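Long-range contacts in hypothetical protein (Streptococcus pneumoniae, PDB 2HIY), which is of unknown function and belongs to the DUF1697 family, with a chain that folds into two four-stranded antiparallel sheets and their helices: residues Arg6-Val11 with Ser78-Glu83; Leu34-Val39 with Ile48-Ile53. All coordinates share one frame; numbering follows the deposited sequence.

How the interactions relate
Both contacts belong to the first of the chain's two antiparallel sheets, whose strand order 39-41, 47-52, 5-10, 78-81 is that of a ferredoxin-like unit. Interaction 1 joins the central strand 5-10 to the outermost strand 78-81. Interaction 2 joins strand 47-52 to the chain leading into the other outermost strand, 39-41, and along the sequence it is nested inside the loop that interaction 1 closes. Their centres lie about 10 Å apart, because strands 5-10 and 47-52 are neighbours: L9 N meets I48 O, A8 packs on F49, and the R6 guanidinium reaches T51 OG1. The sheet is thus knitted across its full width, with helix 56-70 touching side chains from both contacts.

Interaction 1. Residues Arg6-Val11 with Ser78-Glu83; sequences RYALLV and SLLSLE
The first and last strands of a ferredoxin-like βαββαβ unit pair here, central strand 5-10 against edge strand 78-81, in an antiparallel ladder whose axes run at 161°. A8 and L80 form one hydrogen-bonded pair: A8 N donates to L80 O at 2.8 Å, nearly along the C=O axis, and L80 N returns a bond to A8 O at 3.0 Å. L10 and S78 form the next, L10 N to S78 O and S78 N to L10 O both measuring 2.9 Å, each donor lying in the carbonyl plane. Between them, the CA atoms of L9 and L79 come within 4.7 Å in a non-hydrogen-bonded pair.

The two faces differ in what they meet. Y7, L9 and L79 lie on the side turned to helix 56-70, where L79, with CG anti to its backbone N (chi1 -176°), brings CD1 obliquely across to Y7 CB at 3.9 Å. On the other face L10 and L80 touch helix 171-182, at I177 and L181, while A8 packs on F49 of the neighbouring strand. L80 takes the crowded position, CG between backbone N and carbonyl carbon (chi1 55°), which sets that CG 4.2 Å from A8 CB. Beside them S78 OG is hydrogen-bonded to Y108 O and to T167 OG1, a polar group satisfied by the second sheet.

The ladder ends where helix 82-89 begins. L82 N bonds R6 O at 2.9 Å, so the first residue of the helix still belongs to the sheet's bonding, while S81, as N-cap, turns OG to D84 N. Five carbonyls and five N-H groups are paired within a largely buried contact, and R6 O and S81 OG between them take up two N-H groups that the helix's own i to i+4 bonding would not use.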
loop_
_atom_site.group_PDB
_atom_site.type_symbol
_atom_site.label_atom_id
_atom_site.label_comp_id
_atom_site.label_asym_id
_atom_site.label_seq_id
_atom_site.Cartn_x
_atom_site.Cartn_y
_atom_site.Cartn_z
ATOM N N ARG D 6 -13.967 12.406 -35.572
ATOM C CA ARG D 6 -13.778 12.409 -34.149
ATOM C C ARG D 6 -13.036 11.126 -33.772
ATOM O O ARG D 6 -13.407 10.013 -34.194
ATOM C CB ARG D 6 -15.134 12.489 -33.439
ATOM C CG ARG D 6 -15.053 12.738 -31.948
ATOM C CD ARG D 6 -14.890 14.222 -31.657
ATOM N NE ARG D 6 -14.837 14.514 -30.229
ATOM C CZ ARG D 6 -14.216 15.586 -29.731
ATOM N NH1 ARG D 6 -14.221 15.811 -28.425
ATOM N NH2 ARG D 6 -13.578 16.418 -30.544
ATOM N N TYR D 7 -11.984 11.310 -32.986
ATOM C CA TYR D 7 -11.065 10.249 -32.558
ATOM C C TYR D 7 -11.008 10.117 -31.057
ATOM O O TYR D 7 -11.183 11.111 -30.335
ATOM C CB TYR D 7 -9.630 10.548 -33.018
ATOM C CG TYR D 7 -9.437 10.423 -34.505
ATOM C CD1 TYR D 7 -9.515 11.543 -35.342
ATOM C CD2 TYR D 7 -9.187 9.177 -35.090
ATOM C CE1 TYR D 7 -9.364 11.429 -36.697
ATOM C CE2 TYR D 7 -9.009 9.045 -36.464
ATOM C CZ TYR D 7 -9.106 10.188 -37.271
ATOM O OH TYR D 7 -8.941 10.121 -38.644
ATOM N N ALA D 8 -10.762 8.891 -30.592
ATOM C CA ALA D 8 -10.380 8.611 -29.216
ATOM C C ALA D 8 -8.916 8.200 -29.245
ATOM O O ALA D 8 -8.500 7.339 -30.035
ATOM C CB ALA D 8 -11.231 7.462 -28.614
ATOM N N LEU D 9 -8.156 8.829 -28.368
ATOM C CA LEU D 9 -6.748 8.563 -28.156
ATOM C C LEU D 9 -6.604 8.020 -26.741
ATOM O O LEU D 9 -6.875 8.737 -25.776
ATOM C CB LEU D 9 -6.001 9.896 -28.284
ATOM C CG LEU D 9 -4.507 9.898 -27.940
ATOM C CD1 LEU D 9 -3.703 8.920 -28.808
ATOM C CD2 LEU D 9 -3.970 11.352 -28.109
ATOM N N LEU D 10 -6.214 6.755 -26.626
ATOM C CA LEU D 10 -6.145 6.075 -25.327
ATOM C C LEU D 10 -4.715 5.701 -25.047
ATOM O O LEU D 10 -4.034 5.161 -25.920
ATOM C CB LEU D 10 -7.019 4.805 -25.334
ATOM C CG LEU D 10 -8.427 4.986 -25.903
ATOM C CD1 LEU D 10 -9.080 3.592 -25.857
ATOM C CD2 LEU D 10 -9.242 6.015 -25.146
ATOM N N VAL D 11 -4.251 5.986 -23.843
ATOM C CA VAL D 11 -2.879 5.639 -23.487
ATOM C C VAL D 11 -2.878 4.817 -22.201
ATOM O O VAL D 11 -3.776 4.908 -21.387
ATOM C CB VAL D 11 -1.972 6.882 -23.383
ATOM C CG1 VAL D 11 -1.911 7.648 -24.720
ATOM C CG2 VAL D 11 -2.446 7.801 -22.297
ATOM N N SER D 78 -3.584 3.828 -28.438
ATOM C CA SER D 78 -4.666 3.428 -29.310
ATOM C C SER D 78 -5.285 4.691 -29.912
ATOM O O SER D 78 -5.438 5.699 -29.215
ATOM C CB SER D 78 -5.743 2.706 -28.516
ATOM O OG SER D 78 -5.177 1.639 -27.763
ATOM N N LEU D 79 -5.568 4.642 -31.198
ATOM C CA LEU D 79 -6.215 5.771 -31.879
ATOM C C LEU D 79 -7.303 5.195 -32.761
ATOM O O LEU D 79 -7.031 4.414 -33.695
ATOM C CB LEU D 79 -5.186 6.530 -32.716
ATOM C CG LEU D 79 -5.754 7.790 -33.403
ATOM C CD1 LEU D 79 -6.211 8.850 -32.428
ATOM C CD2 LEU D 79 -4.704 8.370 -34.342
ATOM N N LEU D 80 -8.541 5.578 -32.469
ATOM C CA LEU D 80 -9.665 5.020 -33.211
ATOM C C LEU D 80 -10.721 6.072 -33.439
ATOM O O LEU D 80 -10.861 6.995 -32.639
ATOM C CB LEU D 80 -10.259 3.832 -32.448
ATOM C CG LEU D 80 -10.669 4.107 -31.015
ATOM C CD1 LEU D 80 -12.184 4.087 -30.895
ATOM C CD2 LEU D 80 -10.094 2.998 -30.168
ATOM N N SER D 81 -11.503 5.903 -34.497
ATOM C CA SER D 81 -12.518 6.886 -34.839
ATOM C C SER D 81 -13.897 6.507 -34.313
ATOM O O SER D 81 -14.161 5.358 -33.964
ATOM C CB SER D 81 -12.602 7.020 -36.362
ATOM O OG SER D 81 -13.062 5.799 -36.901
ATOM N N LEU D 82 -14.814 7.473 -34.340
ATOM C CA LEU D 82 -16.219 7.181 -34.049
ATOM C C LEU D 82 -16.738 6.084 -34.984
ATOM O O LEU D 82 -17.423 5.166 -34.526
ATOM C CB LEU D 82 -17.070 8.453 -34.190
ATOM C CG LEU D 82 -18.600 8.279 -34.121
ATOM C CD1 LEU D 82 -19.075 7.777 -32.761
ATOM C CD2 LEU D 82 -19.333 9.581 -34.531
ATOM N N GLU D 83 -16.432 6.176 -36.281
ATOM C CA GLU D 83 -16.860 5.144 -37.243
ATOM C C GLU D 83 -16.380 3.759 -36.792
ATOM O O GLU D 83 -17.150 2.789 -36.805
ATOM C CB GLU D 83 -16.330 5.457 -38.645
ATOM C CG GLU D 83 -16.684 4.420 -39.708
ATOM C CD GLU D 83 -16.412 4.888 -41.133
ATOM O OE1 GLU D 83 -15.927 6.023 -41.328
ATOM O OE2 GLU D 83 -16.718 4.120 -42.074
#

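Interaction 2. Residues Leu34-Val39 with Ile48-Ile53; sequences LGLEKV and IFFTSI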
loop_
_atom_site.group_PDB
_atom_site.type_symbol
_atom_site.label_atom_id
_atom_site.label_comp_id
_atom_site.label_asym_id
_atom_site.label_seq_id
_atom_site.Cartn_x
_atom_site.Cartn_y
_atom_site.Cartn_z
ATOM N N LEU D 34 -0.788 21.505 -31.143
ATOM C CA LEU D 34 -0.344 20.539 -32.156
ATOM C C LEU D 34 -1.245 20.575 -33.391
ATOM O O LEU D 34 -0.849 20.086 -34.464
ATOM C CB LEU D 34 -0.276 19.131 -31.555
ATOM C CG LEU D 34 0.344 17.981 -32.363
ATOM C CD1 LEU D 34 1.840 18.210 -32.637
ATOM C CD2 LEU D 34 0.123 16.671 -31.651
ATOM N N GLY D 35 -2.449 21.124 -33.259
ATOM C CA GLY D 35 -3.373 21.241 -34.384
ATOM C C GLY D 35 -4.620 20.357 -34.315
ATOM O O GLY D 35 -5.403 20.300 -35.276
ATOM N N LEU D 36 -4.818 19.676 -33.194
ATOM C CA LEU D 36 -6.019 18.847 -33.032
ATOM C C LEU D 36 -7.108 19.741 -32.505
ATOM O O LEU D 36 -6.836 20.724 -31.799
ATOM C CB LEU D 36 -5.733 17.713 -32.069
ATOM C CG LEU D 36 -4.498 16.869 -32.414
ATOM C CD1 LEU D 36 -4.401 15.647 -31.523
ATOM C CD2 LEU D 36 -4.479 16.478 -33.893
ATOM N N GLU D 37 -8.357 19.420 -32.831
ATOM C CA GLU D 37 -9.459 20.317 -32.506
ATOM C C GLU D 37 -10.433 19.762 -31.501
ATOM O O GLU D 37 -10.597 18.550 -31.381
ATOM C CB GLU D 37 -10.220 20.690 -33.781
ATOM C CG GLU D 37 -9.338 21.315 -34.828
ATOM C CD GLU D 37 -10.072 21.640 -36.111
ATOM O OE1 GLU D 37 -11.224 22.102 -36.033
ATOM O OE2 GLU D 37 -9.492 21.428 -37.199
ATOM N N LYS D 38 -11.087 20.665 -30.780
ATOM C CA LYS D 38 -12.146 20.299 -29.838
ATOM C C LYS D 38 -11.675 19.189 -28.895
ATOM O O LYS D 38 -12.349 18.149 -28.711
ATOM C CB LYS D 38 -13.428 19.912 -30.582
ATOM C CG LYS D 38 -14.064 21.083 -31.364
ATOM C CD LYS D 38 -15.506 20.746 -31.737
ATOM C CE LYS D 38 -16.288 21.949 -32.263
ATOM N NZ LYS D 38 -15.862 22.347 -33.636
ATOM N N VAL D 39 -10.509 19.414 -28.300
ATOM C CA VAL D 39 -9.853 18.391 -27.487
ATOM C C VAL D 39 -10.516 18.292 -26.117
ATOM O O VAL D 39 -10.641 19.287 -25.404
ATOM C CB VAL D 39 -8.339 18.644 -27.342
ATOM C CG1 VAL D 39 -7.683 17.472 -26.617
ATOM C CG2 VAL D 39 -7.694 18.811 -28.713
ATOM N N ILE D 48 -8.461 10.641 -24.348
ATOM C CA ILE D 48 -8.508 11.930 -25.027
ATOM C C ILE D 48 -9.362 11.816 -26.266
ATOM O O ILE D 48 -9.335 10.782 -26.953
ATOM C CB ILE D 48 -7.062 12.390 -25.436
ATOM C CG1 ILE D 48 -6.289 12.785 -24.187
ATOM C CG2 ILE D 48 -7.092 13.577 -26.421
ATOM C CD1 ILE D 48 -6.589 14.239 -23.710
ATOM N N PHE D 49 -10.124 12.866 -26.568
ATOM C CA PHE D 49 -10.949 12.902 -27.740
ATOM C C PHE D 49 -10.662 14.180 -28.492
ATOM O O PHE D 49 -10.468 15.242 -27.876
ATOM C CB PHE D 49 -12.440 12.812 -27.346
ATOM C CG PHE D 49 -12.714 11.643 -26.470
ATOM C CD1 PHE D 49 -13.044 10.394 -27.020
ATOM C CD2 PHE D 49 -12.471 11.735 -25.105
ATOM C CE1 PHE D 49 -13.208 9.275 -26.188
ATOM C CE2 PHE D 49 -12.618 10.628 -24.263
ATOM C CZ PHE D 49 -12.982 9.378 -24.825
ATOM N N PHE D 50 -10.612 14.068 -29.807
ATOM C CA PHE D 50 -10.331 15.249 -30.619
ATOM C C PHE D 50 -10.923 15.065 -32.003
ATOM O O PHE D 50 -11.272 13.941 -32.388
ATOM C CB PHE D 50 -8.819 15.522 -30.694
ATOM C CG PHE D 50 -8.046 14.487 -31.457
ATOM C CD1 PHE D 50 -7.861 14.585 -32.845
ATOM C CD2 PHE D 50 -7.455 13.420 -30.780
ATOM C CE1 PHE D 50 -7.144 13.613 -33.562
ATOM C CE2 PHE D 50 -6.742 12.455 -31.487
ATOM C CZ PHE D 50 -6.565 12.555 -32.878
ATOM N N THR D 51 -10.989 16.154 -32.757
ATOM C CA THR D 51 -11.487 16.113 -34.100
ATOM C C THR D 51 -10.372 16.538 -35.035
ATOM O O THR D 51 -9.587 17.438 -34.723
ATOM C CB THR D 51 -12.707 17.036 -34.238
ATOM O OG1 THR D 51 -13.698 16.593 -33.311
ATOM C CG2 THR D 51 -13.297 17.008 -35.656
ATOM N N SER D 52 -10.293 15.888 -36.182
ATOM C CA SER D 52 -9.320 16.235 -37.192
ATOM C C SER D 52 -9.710 15.724 -38.560
ATOM O O SER D 52 -10.281 14.633 -38.676
ATOM C CB SER D 52 -7.930 15.688 -36.833
ATOM O OG SER D 52 -6.952 16.083 -37.778
ATOM N N ILE D 53 -9.344 16.478 -39.582
ATOM C CA ILE D 53 -9.509 16.053 -40.958
ATOM C C ILE D 53 -8.183 15.544 -41.535
ATOM O O ILE D 53 -8.136 15.085 -42.674
ATOM C CB ILE D 53 -10.094 17.233 -41.797
ATOM C CG1 ILE D 53 -10.709 16.757 -43.119
ATOM C CG2 ILE D 53 -9.057 18.303 -42.027
ATOM C CD1 ILE D 53 -11.619 17.806 -43.755
HETATM O O HOH W 1 -5.398 18.203 -37.185
HETATM O O HOH W 2 -8.604 19.207 -38.575
#
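The closest apolar side-chain packing is L36 over F50. With CG anti to its carbonyl carbon (chi1 -53°), the leucine sets CD1 above the centre of the ring, 3.7 Å from the centroid and only 4° off the normal: a CH-pi contact over the face. L36 CD2 sits above the same face, displaced towards the CD1-CE1 side, 3.9 Å from F50 CE1. The phenyl group reaches this place through the crowded first torsion (chi1 68°), and L59 of helix 56-70 touches both residues. V39 spans I48 and F50 on one face of the strand, CG1 meeting I48 CG2 at 3.9 Å and CG2 lying alongside F50 CB.

The backbone holds this packing by a single antiparallel hydrogen-bonded pair. E37 N donates to T51 O at 3.0 Å, and T51 N answers to E37 O at 2.8 Å, in the carbonyl plane on a lone pair. In the ferredoxin-like unit this is the run from helix 24-34 into edge strand 39-41: G35 ends the helix in a Schellman motif with positive phi, and K38, also at positive phi, turns the corner, after which V39 CA approaches F49 O at 3.2 Å. The carbonyl of K38 and the hydroxyl of T51 both receive NH2 of R6.

Toward G35 and I53 the contact loosens and water takes over. One molecule joins G35 O to the S52 hydroxyl, which also bonds D54 N; a second donates to E37 OE2 at 2.8 Å and accepts from I53 N. The side chain of K38 leads away from the strand on the exposed side.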